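Local coordinates for protein cellulase (PDB 5E09) that probably hydrolyses internal beta-1,4-glucosidic bonds of cellulose, joining a family 5 glycoside hydrolase barrel to two further modules, one of them a family 46 carbohydrate-binding module, at residues A[123-126]-A[127-131]; A[206-209]-A[210-214]; A[324-327]-A[328-331]; A[379-382]-A[383-386]; A[478-482]-A[483-487]. All coordinates share one frame; numbering follows the deposited sequence.

Contact 1 (A[123-126]-A[127-131])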
loop_
_atom_site.group_PDB
_atom_site.type_symbol
_atom_site.label_atom_id
_atom_site.label_comp_id
_atom_site.label_asym_id
_atom_site.label_seq_id
_atom_site.Cartn_x
_atom_site.Cartn_y
_atom_site.Cartn_z
ATOM N N LYS A 123 -11.826 -5.644 -29.367
ATOM C CA LYS A 123 -10.829 -4.673 -28.911
ATOM C C LYS A 123 -9.691 -5.350 -28.163
ATOM O O LYS A 123 -8.527 -5.024 -28.361
ATOM C CB LYS A 123 -11.459 -3.620 -27.997
ATOM C CG LYS A 123 -12.519 -2.766 -28.640
ATOM C CD LYS A 123 -12.987 -1.666 -27.697
ATOM C CE LYS A 123 -11.860 -0.703 -27.365
ATOM N NZ LYS A 123 -12.339 0.451 -26.548
ATOM N N TYR A 124 -10.054 -6.271 -27.280
ATOM C CA TYR A 124 -9.105 -7.037 -26.485
ATOM C C TYR A 124 -8.146 -7.801 -27.398
ATOM O O TYR A 124 -6.914 -7.791 -27.206
ATOM C CB TYR A 124 -9.877 -7.985 -25.568
ATOM C CG TYR A 124 -9.050 -8.759 -24.568
ATOM C CD1 TYR A 124 -8.567 -8.155 -23.416
ATOM C CD2 TYR A 124 -8.794 -10.114 -24.756
ATOM C CE1 TYR A 124 -7.828 -8.875 -22.487
ATOM C CE2 TYR A 124 -8.061 -10.833 -23.844
ATOM C CZ TYR A 124 -7.580 -10.213 -22.712
ATOM O OH TYR A 124 -6.850 -10.943 -21.801
ATOM N N THR A 125 -8.726 -8.433 -28.412
ATOM C CA THR A 125 -7.959 -9.169 -29.409
ATOM C C THR A 125 -7.020 -8.264 -30.201
ATOM O O THR A 125 -5.847 -8.598 -30.376
ATOM C CB THR A 125 -8.883 -9.893 -30.383
ATOM O OG1 THR A 125 -9.697 -10.814 -29.650
ATOM C CG2 THR A 125 -8.074 -10.647 -31.419
ATOM N N ALA A 126 -7.534 -7.129 -30.675
ATOM C CA ALA A 126 -6.714 -6.163 -31.406
ATOM C C ALA A 126 -5.538 -5.666 -30.561
ATOM O O ALA A 126 -4.400 -5.551 -31.047
ATOM C CB ALA A 126 -7.568 -4.987 -31.867
ATOM N N LEU A 127 -5.821 -5.378 -29.294
ATOM C CA LEU A 127 -4.797 -4.940 -28.354
ATOM C C LEU A 127 -3.698 -5.969 -28.197
ATOM O O LEU A 127 -2.522 -5.663 -28.411
ATOM C CB LEU A 127 -5.399 -4.643 -26.979
ATOM C CG LEU A 127 -5.863 -3.214 -26.732
ATOM C CD1 LEU A 127 -6.278 -3.026 -25.278
ATOM C CD2 LEU A 127 -4.758 -2.243 -27.114
ATOM N N TRP A 128 -4.062 -7.189 -27.815
ATOM C CA TRP A 128 -3.013 -8.173 -27.563
ATOM C C TRP A 128 -2.348 -8.660 -28.851
ATOM O O TRP A 128 -1.241 -9.192 -28.808
ATOM C CB TRP A 128 -3.549 -9.344 -26.737
ATOM C CG TRP A 128 -3.534 -9.014 -25.275
ATOM C CD1 TRP A 128 -4.609 -8.911 -24.435
ATOM C CD2 TRP A 128 -2.371 -8.684 -24.489
ATOM N NE1 TRP A 128 -4.185 -8.562 -23.173
ATOM C CE2 TRP A 128 -2.839 -8.418 -23.181
ATOM C CE3 TRP A 128 -1.009 -8.606 -24.768
ATOM C CZ2 TRP A 128 -1.949 -8.075 -22.152
ATOM C CZ3 TRP A 128 -0.138 -8.264 -23.738
ATOM C CH2 TRP A 128 -0.615 -8.004 -22.445
ATOM N N GLU A 129 -2.994 -8.448 -29.995
ATOM C CA GLU A 129 -2.340 -8.708 -31.275
ATOM C C GLU A 129 -1.246 -7.673 -31.530
ATOM O O GLU A 129 -0.104 -8.033 -31.838
ATOM C CB GLU A 129 -3.350 -8.712 -32.418
ATOM C CG GLU A 129 -4.075 -10.036 -32.603
ATOM C CD GLU A 129 -5.230 -9.946 -33.590
ATOM O OE1 GLU A 129 -5.537 -8.825 -34.052
ATOM O OE2 GLU A 129 -5.832 -10.999 -33.899
ATOM N N GLN A 130 -1.583 -6.390 -31.390
ATOM C CA GLN A 130 -0.577 -5.340 -31.585
ATOM C C GLN A 130 0.579 -5.461 -30.580
ATOM O O GLN A 130 1.746 -5.295 -30.945
ATOM C CB GLN A 130 -1.207 -3.954 -31.485
ATOM C CG GLN A 130 -2.199 -3.642 -32.576
ATOM C CD GLN A 130 -2.902 -2.320 -32.354
ATOM O OE1 GLN A 130 -2.333 -1.257 -32.589
ATOM N NE2 GLN A 130 -4.146 -2.378 -31.897
ATOM N N LEU A 131 0.252 -5.764 -29.326
ATOM C CA LEU A 131 1.277 -5.932 -28.294
ATOM C C LEU A 131 2.143 -7.160 -28.569
ATOM O O LEU A 131 3.364 -7.103 -28.411
ATOM C CB LEU A 131 0.647 -6.039 -26.900
ATOM C CG LEU A 131 -0.129 -4.810 -26.418
ATOM C CD1 LEU A 131 -0.796 -5.065 -25.086
ATOM C CD2 LEU A 131 0.780 -3.619 -26.319
#

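Contact 2 (A[206-209]-A[210-214])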
loop_
_atom_site.group_PDB
_atom_site.type_symbol
_atom_site.label_atom_id
_atom_site.label_comp_id
_atom_site.label_asym_id
_atom_site.label_seq_id
_atom_site.Cartn_x
_atom_site.Cartn_y
_atom_site.Cartn_z
ATOM N N ARG A 206 -10.378 -21.411 -9.484
ATOM C CA ARG A 206 -10.769 -21.214 -10.874
ATOM C C ARG A 206 -9.601 -20.768 -11.745
ATOM O O ARG A 206 -9.479 -21.196 -12.904
ATOM C CB ARG A 206 -11.916 -20.214 -10.953
ATOM C CG ARG A 206 -13.125 -20.713 -10.196
ATOM C CD ARG A 206 -14.342 -19.890 -10.466
ATOM N NE ARG A 206 -15.288 -20.594 -11.325
ATOM C CZ ARG A 206 -16.414 -21.148 -10.891
ATOM N NH1 ARG A 206 -16.739 -21.072 -9.607
ATOM N NH2 ARG A 206 -17.220 -21.767 -11.743
ATOM N N LEU A 207 -8.734 -19.918 -11.196
ATOM C CA LEU A 207 -7.505 -19.590 -11.912
ATOM C C LEU A 207 -6.681 -20.863 -12.120
ATOM O O LEU A 207 -6.139 -21.106 -13.204
ATOM C CB LEU A 207 -6.694 -18.540 -11.156
ATOM C CG LEU A 207 -5.301 -18.292 -11.733
ATOM C CD1 LEU A 207 -5.394 -17.844 -13.169
ATOM C CD2 LEU A 207 -4.558 -17.270 -10.902
ATOM N N HIS A 208 -6.611 -21.676 -11.070
ATOM C CA HIS A 208 -5.900 -22.954 -11.108
ATOM C C HIS A 208 -6.415 -23.843 -12.239
ATOM O O HIS A 208 -5.641 -24.404 -13.016
ATOM C CB HIS A 208 -6.046 -23.663 -9.757
ATOM C CG HIS A 208 -5.131 -24.840 -9.588
ATOM N ND1 HIS A 208 -4.061 -25.072 -10.410
ATOM C CD2 HIS A 208 -5.147 -25.843 -8.676
ATOM C CE1 HIS A 208 -3.440 -26.180 -10.017
ATOM N NE2 HIS A 208 -4.079 -26.660 -8.975
ATOM N N GLN A 209 -7.735 -23.940 -12.338
ATOM C CA GLN A 209 -8.376 -24.733 -13.372
ATOM C C GLN A 209 -8.062 -24.177 -14.760
ATOM O O GLN A 209 -7.737 -24.934 -15.674
ATOM C CB GLN A 209 -9.890 -24.789 -13.136
ATOM C CG GLN A 209 -10.650 -25.691 -14.101
ATOM C CD GLN A 209 -10.091 -27.107 -14.157
ATOM O OE1 GLN A 209 -9.956 -27.686 -15.235
ATOM N NE2 GLN A 209 -9.769 -27.671 -12.994
ATOM N N THR A 210 -8.147 -22.857 -14.913
ATOM C CA THR A 210 -7.779 -22.225 -16.180
ATOM C C THR A 210 -6.360 -22.610 -16.598
ATOM O O THR A 210 -6.100 -22.939 -17.762
ATOM C CB THR A 210 -7.869 -20.689 -16.103
ATOM O OG1 THR A 210 -9.207 -20.295 -15.774
ATOM C CG2 THR A 210 -7.462 -20.055 -17.435
HETATM N N MSE A 211 -5.447 -22.582 -15.633
HETATM C CA MSE A 211 -4.052 -22.891 -15.912
HETATM C C MSE A 211 -3.852 -24.346 -16.291
HETATM O O MSE A 211 -3.103 -24.645 -17.222
HETATM C CB MSE A 211 -3.183 -22.523 -14.715
HETATM C CG MSE A 211 -3.038 -21.024 -14.611
HETATM SE SE MSE A 211 -1.869 -20.341 -13.237
HETATM C CE MSE A 211 -1.673 -18.558 -13.975
ATOM N N LYS A 212 -4.527 -25.249 -15.586
ATOM C CA LYS A 212 -4.466 -26.659 -15.943
ATOM C C LYS A 212 -4.986 -26.861 -17.367
ATOM O O LYS A 212 -4.412 -27.637 -18.134
ATOM C CB LYS A 212 -5.247 -27.515 -14.942
ATOM C CG LYS A 212 -4.433 -27.862 -13.698
ATOM C CD LYS A 212 -5.088 -28.941 -12.840
ATOM C CE LYS A 212 -6.146 -28.371 -11.912
ATOM N NZ LYS A 212 -6.622 -29.392 -10.933
ATOM N N ASP A 213 -6.046 -26.136 -17.723
ATOM C CA ASP A 213 -6.591 -26.175 -19.079
ATOM C C ASP A 213 -5.568 -25.749 -20.129
ATOM O O ASP A 213 -5.407 -26.411 -21.158
ATOM C CB ASP A 213 -7.829 -25.279 -19.190
ATOM C CG ASP A 213 -8.496 -25.356 -20.554
ATOM O OD1 ASP A 213 -8.015 -26.120 -21.420
ATOM O OD2 ASP A 213 -9.511 -24.653 -20.755
ATOM N N LEU A 214 -4.883 -24.636 -19.876
ATOM C CA LEU A 214 -3.910 -24.124 -20.841
ATOM C C LEU A 214 -2.710 -25.061 -21.018
ATOM O O LEU A 214 -2.062 -25.047 -22.068
ATOM C CB LEU A 214 -3.439 -22.732 -20.424
ATOM C CG LEU A 214 -4.579 -21.712 -20.392
ATOM C CD1 LEU A 214 -4.077 -20.322 -20.049
ATOM C CD2 LEU A 214 -5.312 -21.707 -21.726
#

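Contact 3 (A[324-327]-A[328-331])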
loop_
_atom_site.group_PDB
_atom_site.type_symbol
_atom_site.label_atom_id
_atom_site.label_comp_id
_atom_site.label_asym_id
_atom_site.label_seq_id
_atom_site.Cartn_x
_atom_site.Cartn_y
_atom_site.Cartn_z
ATOM N N TYR A 324 10.790 9.433 -0.453
ATOM C CA TYR A 324 10.140 10.367 0.471
ATOM C C TYR A 324 10.331 9.950 1.928
ATOM O O TYR A 324 10.573 10.781 2.794
ATOM C CB TYR A 324 8.644 10.470 0.181
ATOM C CG TYR A 324 8.267 11.307 -1.017
ATOM C CD1 TYR A 324 8.332 12.697 -0.972
ATOM C CD2 TYR A 324 7.810 10.710 -2.185
ATOM C CE1 TYR A 324 7.967 13.468 -2.068
ATOM C CE2 TYR A 324 7.443 11.470 -3.284
ATOM C CZ TYR A 324 7.524 12.847 -3.220
ATOM O OH TYR A 324 7.161 13.596 -4.318
ATOM N N ASP A 325 10.213 8.652 2.182
ATOM C CA ASP A 325 10.317 8.103 3.529
ATOM C C ASP A 325 11.421 7.045 3.566
ATOM O O ASP A 325 11.176 5.866 3.300
ATOM C CB ASP A 325 8.967 7.518 3.963
ATOM C CG ASP A 325 8.960 7.027 5.407
ATOM O OD1 ASP A 325 10.029 6.667 5.944
ATOM O OD2 ASP A 325 7.862 6.985 6.007
ATOM N N GLN A 326 12.630 7.478 3.916
ATOM C CA GLN A 326 13.807 6.617 3.891
ATOM C C GLN A 326 13.718 5.472 4.889
ATOM O O GLN A 326 14.197 4.369 4.626
ATOM C CB GLN A 326 15.067 7.442 4.168
ATOM C CG GLN A 326 16.358 6.681 3.953
ATOM C CD GLN A 326 16.605 6.354 2.489
ATOM O OE1 GLN A 326 16.408 7.196 1.607
ATOM N NE2 GLN A 326 17.036 5.122 2.225
ATOM N N GLU A 327 13.119 5.749 6.042
ATOM C CA GLU A 327 12.916 4.746 7.084
ATOM C C GLU A 327 12.095 3.572 6.539
ATOM O O GLU A 327 12.444 2.396 6.724
ATOM C CB GLU A 327 12.223 5.397 8.289
ATOM C CG GLU A 327 12.070 4.528 9.526
ATOM C CD GLU A 327 11.463 5.299 10.692
ATOM O OE1 GLU A 327 11.917 5.110 11.836
ATOM O OE2 GLU A 327 10.534 6.103 10.463
ATOM N N PHE A 328 11.013 3.924 5.848
ATOM C CA PHE A 328 10.118 2.980 5.179
ATOM C C PHE A 328 10.871 2.065 4.208
ATOM O O PHE A 328 10.829 0.826 4.331
ATOM C CB PHE A 328 9.014 3.776 4.457
ATOM C CG PHE A 328 8.071 2.941 3.636
ATOM C CD1 PHE A 328 7.532 1.768 4.135
ATOM C CD2 PHE A 328 7.693 3.358 2.373
ATOM C CE1 PHE A 328 6.655 1.014 3.379
ATOM C CE2 PHE A 328 6.815 2.607 1.610
ATOM C CZ PHE A 328 6.294 1.433 2.117
ATOM N N HIS A 329 11.578 2.668 3.257
ATOM C CA HIS A 329 12.292 1.866 2.276
ATOM C C HIS A 329 13.413 1.042 2.897
ATOM O O HIS A 329 13.707 -0.055 2.424
ATOM C CB HIS A 329 12.879 2.720 1.163
ATOM C CG HIS A 329 13.592 1.907 0.129
ATOM N ND1 HIS A 329 14.965 1.821 0.066
ATOM C CD2 HIS A 329 13.114 1.091 -0.842
ATOM C CE1 HIS A 329 15.307 1.012 -0.925
ATOM N NE2 HIS A 329 14.202 0.558 -1.489
ATOM N N ASN A 330 14.051 1.570 3.936
ATOM C CA ASN A 330 15.054 0.791 4.647
ATOM C C ASN A 330 14.416 -0.452 5.247
ATOM O O ASN A 330 15.017 -1.526 5.242
ATOM C CB ASN A 330 15.736 1.618 5.742
ATOM C CG ASN A 330 16.756 2.598 5.186
ATOM O OD1 ASN A 330 16.967 2.679 3.973
ATOM N ND2 ASN A 330 17.386 3.356 6.073
HETATM N N MSE A 331 13.196 -0.311 5.760
HETATM C CA MSE A 331 12.498 -1.466 6.318
HETATM C C MSE A 331 12.171 -2.496 5.230
HETATM O O MSE A 331 12.314 -3.706 5.450
HETATM C CB MSE A 331 11.222 -1.036 7.049
HETATM C CG MSE A 331 10.462 -2.201 7.678
HETATM SE SE MSE A 331 11.578 -3.295 8.871
HETATM C CE MSE A 331 10.962 -2.588 10.583
#

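Contact 4 (A[379-382]-A[383-386])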
loop_
_atom_site.group_PDB
_atom_site.type_symbol
_atom_site.label_atom_id
_atom_site.label_comp_id
_atom_site.label_asym_id
_atom_site.label_seq_id
_atom_site.Cartn_x
_atom_site.Cartn_y
_atom_site.Cartn_z
ATOM N N SER A 379 26.994 6.299 20.229
ATOM C CA SER A 379 26.476 5.237 21.089
ATOM C C SER A 379 26.133 5.747 22.488
ATOM O O SER A 379 26.814 6.614 23.033
ATOM C CB SER A 379 27.483 4.091 21.190
ATOM O OG SER A 379 27.705 3.498 19.923
ATOM N N LEU A 380 25.059 5.215 23.058
ATOM C CA LEU A 380 24.674 5.578 24.412
ATOM C C LEU A 380 25.336 4.633 25.396
ATOM O O LEU A 380 25.863 3.589 25.011
ATOM C CB LEU A 380 23.154 5.551 24.578
ATOM C CG LEU A 380 22.396 6.670 23.863
ATOM C CD1 LEU A 380 20.919 6.646 24.245
ATOM C CD2 LEU A 380 23.023 8.018 24.184
ATOM N N ALA A 381 25.301 5.006 26.667
ATOM C CA ALA A 381 25.997 4.260 27.702
ATOM C C ALA A 381 25.153 3.144 28.287
ATOM O O ALA A 381 24.038 3.370 28.756
ATOM C CB ALA A 381 26.441 5.198 28.803
ATOM N N LEU A 382 25.697 1.934 28.262
ATOM C CA LEU A 382 25.115 0.825 29.000
ATOM C C LEU A 382 25.057 1.146 30.487
ATOM O O LEU A 382 26.035 1.619 31.067
ATOM C CB LEU A 382 25.927 -0.440 28.771
ATOM C CG LEU A 382 25.765 -1.022 27.374
ATOM C CD1 LEU A 382 26.751 -2.150 27.127
ATOM C CD2 LEU A 382 24.347 -1.514 27.252
ATOM N N GLY A 383 23.925 0.935 31.140
ATOM C CA GLY A 383 23.858 1.130 32.582
ATOM C C GLY A 383 23.897 2.528 33.175
ATOM O O GLY A 383 23.883 2.689 34.396
ATOM N N GLU A 384 24.031 3.520 32.297
ATOM C CA GLU A 384 24.051 4.933 32.667
ATOM C C GLU A 384 22.988 5.677 31.857
ATOM O O GLU A 384 22.475 6.718 32.265
ATOM C CB GLU A 384 25.432 5.537 32.412
ATOM C CG GLU A 384 26.553 4.878 33.199
ATOM C CD GLU A 384 26.344 4.971 34.698
ATOM O OE1 GLU A 384 25.315 5.537 35.122
ATOM O OE2 GLU A 384 27.209 4.477 35.452
ATOM N N ASP A 385 22.679 5.105 30.697
ATOM C CA ASP A 385 21.702 5.622 29.739
ATOM C C ASP A 385 20.562 4.639 29.415
ATOM O O ASP A 385 19.453 5.066 29.098
ATOM C CB ASP A 385 22.401 6.055 28.447
ATOM C CG ASP A 385 23.420 7.152 28.676
ATOM O OD1 ASP A 385 23.580 7.584 29.837
ATOM O OD2 ASP A 385 24.062 7.584 27.695
ATOM N N TYR A 386 20.828 3.335 29.500
ATOM C CA TYR A 386 19.799 2.338 29.232
ATOM C C TYR A 386 20.136 0.929 29.720
ATOM O O TYR A 386 21.297 0.591 29.929
ATOM C CB TYR A 386 19.497 2.292 27.732
ATOM C CG TYR A 386 20.570 1.654 26.872
ATOM C CD1 TYR A 386 21.637 2.401 26.385
ATOM C CD2 TYR A 386 20.490 0.314 26.512
ATOM C CE1 TYR A 386 22.608 1.827 25.584
ATOM C CE2 TYR A 386 21.455 -0.270 25.710
ATOM C CZ TYR A 386 22.509 0.491 25.248
ATOM O OH TYR A 386 23.468 -0.090 24.450
#

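Contact 5 (A[478-482]-A[483-487])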
loop_
_atom_site.group_PDB
_atom_site.type_symbol
_atom_site.label_atom_id
_atom_site.label_comp_id
_atom_site.label_asym_id
_atom_site.label_seq_id
_atom_site.Cartn_x
_atom_site.Cartn_y
_atom_site.Cartn_z
ATOM N N SER A 478 -18.214 3.447 15.770
ATOM C CA SER A 478 -18.055 4.809 16.266
ATOM C C SER A 478 -16.762 5.442 15.757
ATOM O O SER A 478 -16.649 6.667 15.680
ATOM C CB SER A 478 -18.082 4.827 17.793
ATOM O OG SER A 478 -17.056 4.002 18.320
ATOM N N PHE A 479 -15.792 4.601 15.405
ATOM C CA PHE A 479 -14.492 5.075 14.937
ATOM C C PHE A 479 -14.520 5.449 13.464
ATOM O O PHE A 479 -14.661 4.584 12.603
ATOM C CB PHE A 479 -13.420 4.011 15.182
ATOM C CG PHE A 479 -13.127 3.784 16.632
ATOM C CD1 PHE A 479 -12.170 4.542 17.282
ATOM C CD2 PHE A 479 -13.823 2.826 17.355
ATOM C CE1 PHE A 479 -11.904 4.348 18.626
ATOM C CE2 PHE A 479 -13.564 2.630 18.703
ATOM C CZ PHE A 479 -12.604 3.392 19.338
ATOM N N LYS A 480 -14.362 6.737 13.179
ATOM C CA LYS A 480 -14.452 7.233 11.810
ATOM C C LYS A 480 -13.134 7.089 11.054
ATOM O O LYS A 480 -12.053 7.091 11.651
ATOM C CB LYS A 480 -14.905 8.689 11.809
ATOM C CG LYS A 480 -16.246 8.914 12.513
ATOM C CD LYS A 480 -17.387 8.170 11.818
ATOM C CE LYS A 480 -17.899 7.019 12.664
ATOM N NZ LYS A 480 -19.001 6.266 11.994
ATOM N N GLU A 481 -13.244 6.960 9.735
ATOM C CA GLU A 481 -12.105 6.704 8.866
ATOM C C GLU A 481 -11.188 7.916 8.748
ATOM O O GLU A 481 -11.634 9.012 8.398
ATOM C CB GLU A 481 -12.593 6.284 7.475
ATOM C CG GLU A 481 -11.500 6.188 6.414
ATOM C CD GLU A 481 -12.025 5.669 5.082
ATOM O OE1 GLU A 481 -13.262 5.569 4.927
ATOM O OE2 GLU A 481 -11.206 5.363 4.188
ATOM N N PHE A 482 -9.905 7.698 9.027
ATOM C CA PHE A 482 -8.892 8.746 8.963
ATOM C C PHE A 482 -8.789 9.366 7.564
ATOM O O PHE A 482 -8.732 8.651 6.557
ATOM C CB PHE A 482 -7.540 8.171 9.377
ATOM C CG PHE A 482 -6.553 9.195 9.865
ATOM C CD1 PHE A 482 -5.881 10.022 8.972
ATOM C CD2 PHE A 482 -6.266 9.300 11.218
ATOM C CE1 PHE A 482 -4.951 10.955 9.426
ATOM C CE2 PHE A 482 -5.339 10.228 11.685
ATOM C CZ PHE A 482 -4.678 11.056 10.786
ATOM N N GLY A 483 -8.753 10.695 7.508
ATOM C CA GLY A 483 -8.610 11.393 6.244
ATOM C C GLY A 483 -9.781 11.526 5.294
ATOM O O GLY A 483 -9.713 12.268 4.310
ATOM N N TYR A 484 -10.862 10.814 5.595
ATOM C CA TYR A 484 -12.025 10.776 4.719
ATOM C C TYR A 484 -13.000 11.647 5.509
ATOM O O TYR A 484 -13.647 12.531 4.951
ATOM C CB TYR A 484 -12.624 9.392 4.463
ATOM C CG TYR A 484 -13.960 9.405 3.754
ATOM C CD1 TYR A 484 -14.098 9.971 2.491
ATOM C CD2 TYR A 484 -15.081 8.827 4.339
ATOM C CE1 TYR A 484 -15.325 9.977 1.836
ATOM C CE2 TYR A 484 -16.309 8.828 3.695
ATOM C CZ TYR A 484 -16.425 9.404 2.444
ATOM O OH TYR A 484 -17.648 9.405 1.803
ATOM N N THR A 485 -13.080 11.413 6.814
ATOM C CA THR A 485 -14.040 12.109 7.658
ATOM C C THR A 485 -13.417 13.256 8.451
ATOM O O THR A 485 -14.110 14.196 8.840
ATOM C CB THR A 485 -14.699 11.135 8.645
ATOM O OG1 THR A 485 -13.684 10.523 9.452
ATOM C CG2 THR A 485 -15.471 10.054 7.891
ATOM N N PHE A 486 -12.113 13.175 8.699
ATOM C CA PHE A 486 -11.426 14.188 9.490
ATOM C C PHE A 486 -9.952 14.195 9.140
ATOM O O PHE A 486 -9.444 13.229 8.587
ATOM C CB PHE A 486 -11.607 13.933 10.987
ATOM C CG PHE A 486 -10.813 12.764 11.503
ATOM C CD1 PHE A 486 -11.314 11.476 11.413
ATOM C CD2 PHE A 486 -9.566 12.955 12.084
ATOM C CE1 PHE A 486 -10.583 10.394 11.890
ATOM C CE2 PHE A 486 -8.830 11.882 12.558
ATOM C CZ PHE A 486 -9.340 10.598 12.464
ATOM N N SER A 487 -9.255 15.271 9.480
ATOM C CA SER A 487 -7.841 15.353 9.141
ATOM C C SER A 487 -7.062 16.268 10.082
ATOM O O SER A 487 -7.335 17.463 10.164
ATOM C CB SER A 487 -7.683 15.830 7.695
ATOM O OG SER A 487 -6.380 15.557 7.217
#

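Contact 1 (A[123-126]-A[127-131])
Tyr124 and Trp128, one turn apart on helix 117-134 of the (beta/alpha)8 barrel, form an edge-to-face (T-shaped) aromatic pair. The indole edge points at the phenol face: Trp128 CD1 lies 3.7 Å from Tyr124 CZ, and the tyrosine ring and the five-membered ring of the indole stand at 75°. Tyr124 holds CG anti to its own N (chi1 -174°), which turns the ring toward the next turn, where it meets the indole. Between the backbones of the two residues runs the i to i+4 bond from Trp128 N to Tyr124 O, nearly straight at 171°. Further round the helix, Thr125 and Glu129 lie side by side, Thr125 CG2 3.4 Å from Glu129 OE2.

The second shell fixes both rings. Tyr124 OH bonds to Leu170 O of helix 161-181 and Trp128 NE1 to Ser146 O, while Phe174 meets the indole edge-to-face. An alanine in place of Tyr124 is likely to leave the indole edge without the face it rests against and Leu170 O without this phenolic partner. The Gln130 amide is held by Ile76 N at OE1 and by Tyr74 O at NE2. Ala126 O is gripped twice, from opposite faces of its carbonyl plane: Gln130 N comes in at 3.0 Å, and Gln130 NE2 at 3.3 Å from well above that plane.

Contact 2 (A[206-209]-A[210-214])
Four successive i to i+4 bonds, from Thr210 N to Arg206 O through Asp213 N to Gln209 O, each at 2.9 Å between N and O, carry the 206-214 backbone as regular alpha-helix. This is helix 201-214, the connection of the beta-alpha-beta unit between barrel strands 190-193 and 219-225.

On one flank, Lys212 sets its CE methylene over the imidazole of His208 in a CH-pi contact: CE sits 4.0 Å from the ring centroid and only 11° off the normal, hence over the centre of the face. The lysine chain bends at chi3 (-83°), which folds CE back over the ring. Gln209 crosses the same lysine at about a right angle, with its NE2 3.8 Å from Lys212 CE.

The barrel-facing flank is apolar. Leu207 and the selenomethionine Met211 both reach Leu192 and Ala221, on the two strands that the helix connects, and Met211 also touches Ile265. Their side chains slant across one another, bringing methyl to methyl where Leu207 CD1 lies 3.9 Å from Met211 CE.

Contact 3 (A[324-327]-A[328-331])
The N-terminus of helix 326-337 is closed by an N-cap: Asp325, just before the first turn, accepts from Phe328 N through OD1 at 2.9 Å. The carboxylate is met from above its plane, and the N-H points almost straight at it (166°). A chi1 of -175°, with CG opposite the backbone N, brings the Asp325 carboxylate to the helix end; Phe328 CB packs 3.4 Å from Asp325 CG. The other carboxylate oxygen, OD2, binds Gln286 NE2, which Glu327 also engages.

One turn along, Gln326 NE2 donates to Asn330 OD1 at 3.0 Å, approaching from above the acceptor's carbonyl plane, with the two amides 62° apart. A leucine in place of Asn330 would probably leave Gln326 NE2 without this acceptor and its amide freer to turn. Beside this pair, the His329 ring has Gln326 NE2 near its edge and stacks on Trp323. A negative group beside the N-H groups of the first turn probably interacts favourably with the positive end of the helix dipole, in addition to satisfying Phe328 N.

Contact 4 (A[379-382]-A[383-386])
Asp385 folds back over Ala381 in the short connection between strands 378-379 and 386-389 of the X2 module, which belongs to the E-set clan of immunoglobulin-like beta-sandwich folds. Its CB lies 3.2 Å from Ala381 O. Beyond it, Asp385 CG comes 3.6 Å from Ala381 CB. At the end, OD2 accepts from Ala381 N at 3.0 Å; the bond is nearly straight (168°), but the donor comes from above the carboxylate plane. The same oxygen lies near the side chain of Leu380, 3.7 Å from CD2. With CG beside its own backbone N (chi1 -61°), Asp385 brings the carboxylate to the amide of the residue whose carbonyl its own N-H binds: Asp385 N donates to Ala381 O at 2.9 Å. Ala381 is thus gripped at both its N-H and its C=O, while Tyr386 N adds a weak bond to that carbonyl.

Gly383, with its positive phi of 72°, makes the turn, and its N bonds to Tyr386 O. Leu382 reaches back across this turn, its CD2 3.4 Å from Tyr386 CZ. Tyr386 also packs into the sandwich, on Leu373 of strand 370-375 and on Leu393 and Met395 of strand 392-395, while Leu380 touches Val375, placing the turn where edge strands of two sheets meet.

Contact 5 (A[478-482]-A[483-487])
Hydrogen bonds converge on Glu481 O in the turn between strands 479-480 and 486-489, the two outermost strands of the antiparallel sheet in the C-terminal carbohydrate-binding module. Thr485 grips this oxygen twice: OG1 donates at 2.8 Å from above the carbonyl plane, and N at 3.2 Å almost in line with the C=O bond. Tyr484 N adds a weak bond. Thr485 OG1 sits between its backbone N and carbonyl carbon (chi1 59°), and this rotation carries the hydroxyl over the turn, also bringing it against Lys480 CB at 3.2 Å. Gly483, at phi 76°, bends the chain. Lys480 sends its NZ elsewhere, to the carbonyls of Pro473, Ala471 and Thr477. Asn234, in the barrel region, bonds to the Phe482 backbone.

In van der Waals contact, Glu481 crosses Tyr484 obliquely, Glu481 CD 3.8 Å from Tyr484 CB. The Phe482 side chain touches Asn234, so the turn abuts the catalytic module.

The aromatic pair is edge-to-face: planes 62° apart, the Phe486 edge toward the Phe482 face, with Phe486 CZ 3.6 Å from Phe482 CD2.

How the contacts relate
Along the chain the five contacts follow in series, none nesting in or crossing another, and each closes only a helical turn or a short loop. Contacts 1 and 2 lie on helices 117-134 and 201-214 of the barrel, their centres about 22 Å apart; helix 161-181 touches both. Contact 3 starts helix 326-337, whose side chains reach helix 286-302 and strand 425-432, tying the barrel side to the X2 module. Contact 4 turns between edge strands of that module, its centre about 65 Å from that of contact 1. Contact 5 bends the chain in the C-terminal module and meets the loop holding Asn234, bringing that module back to the barrel.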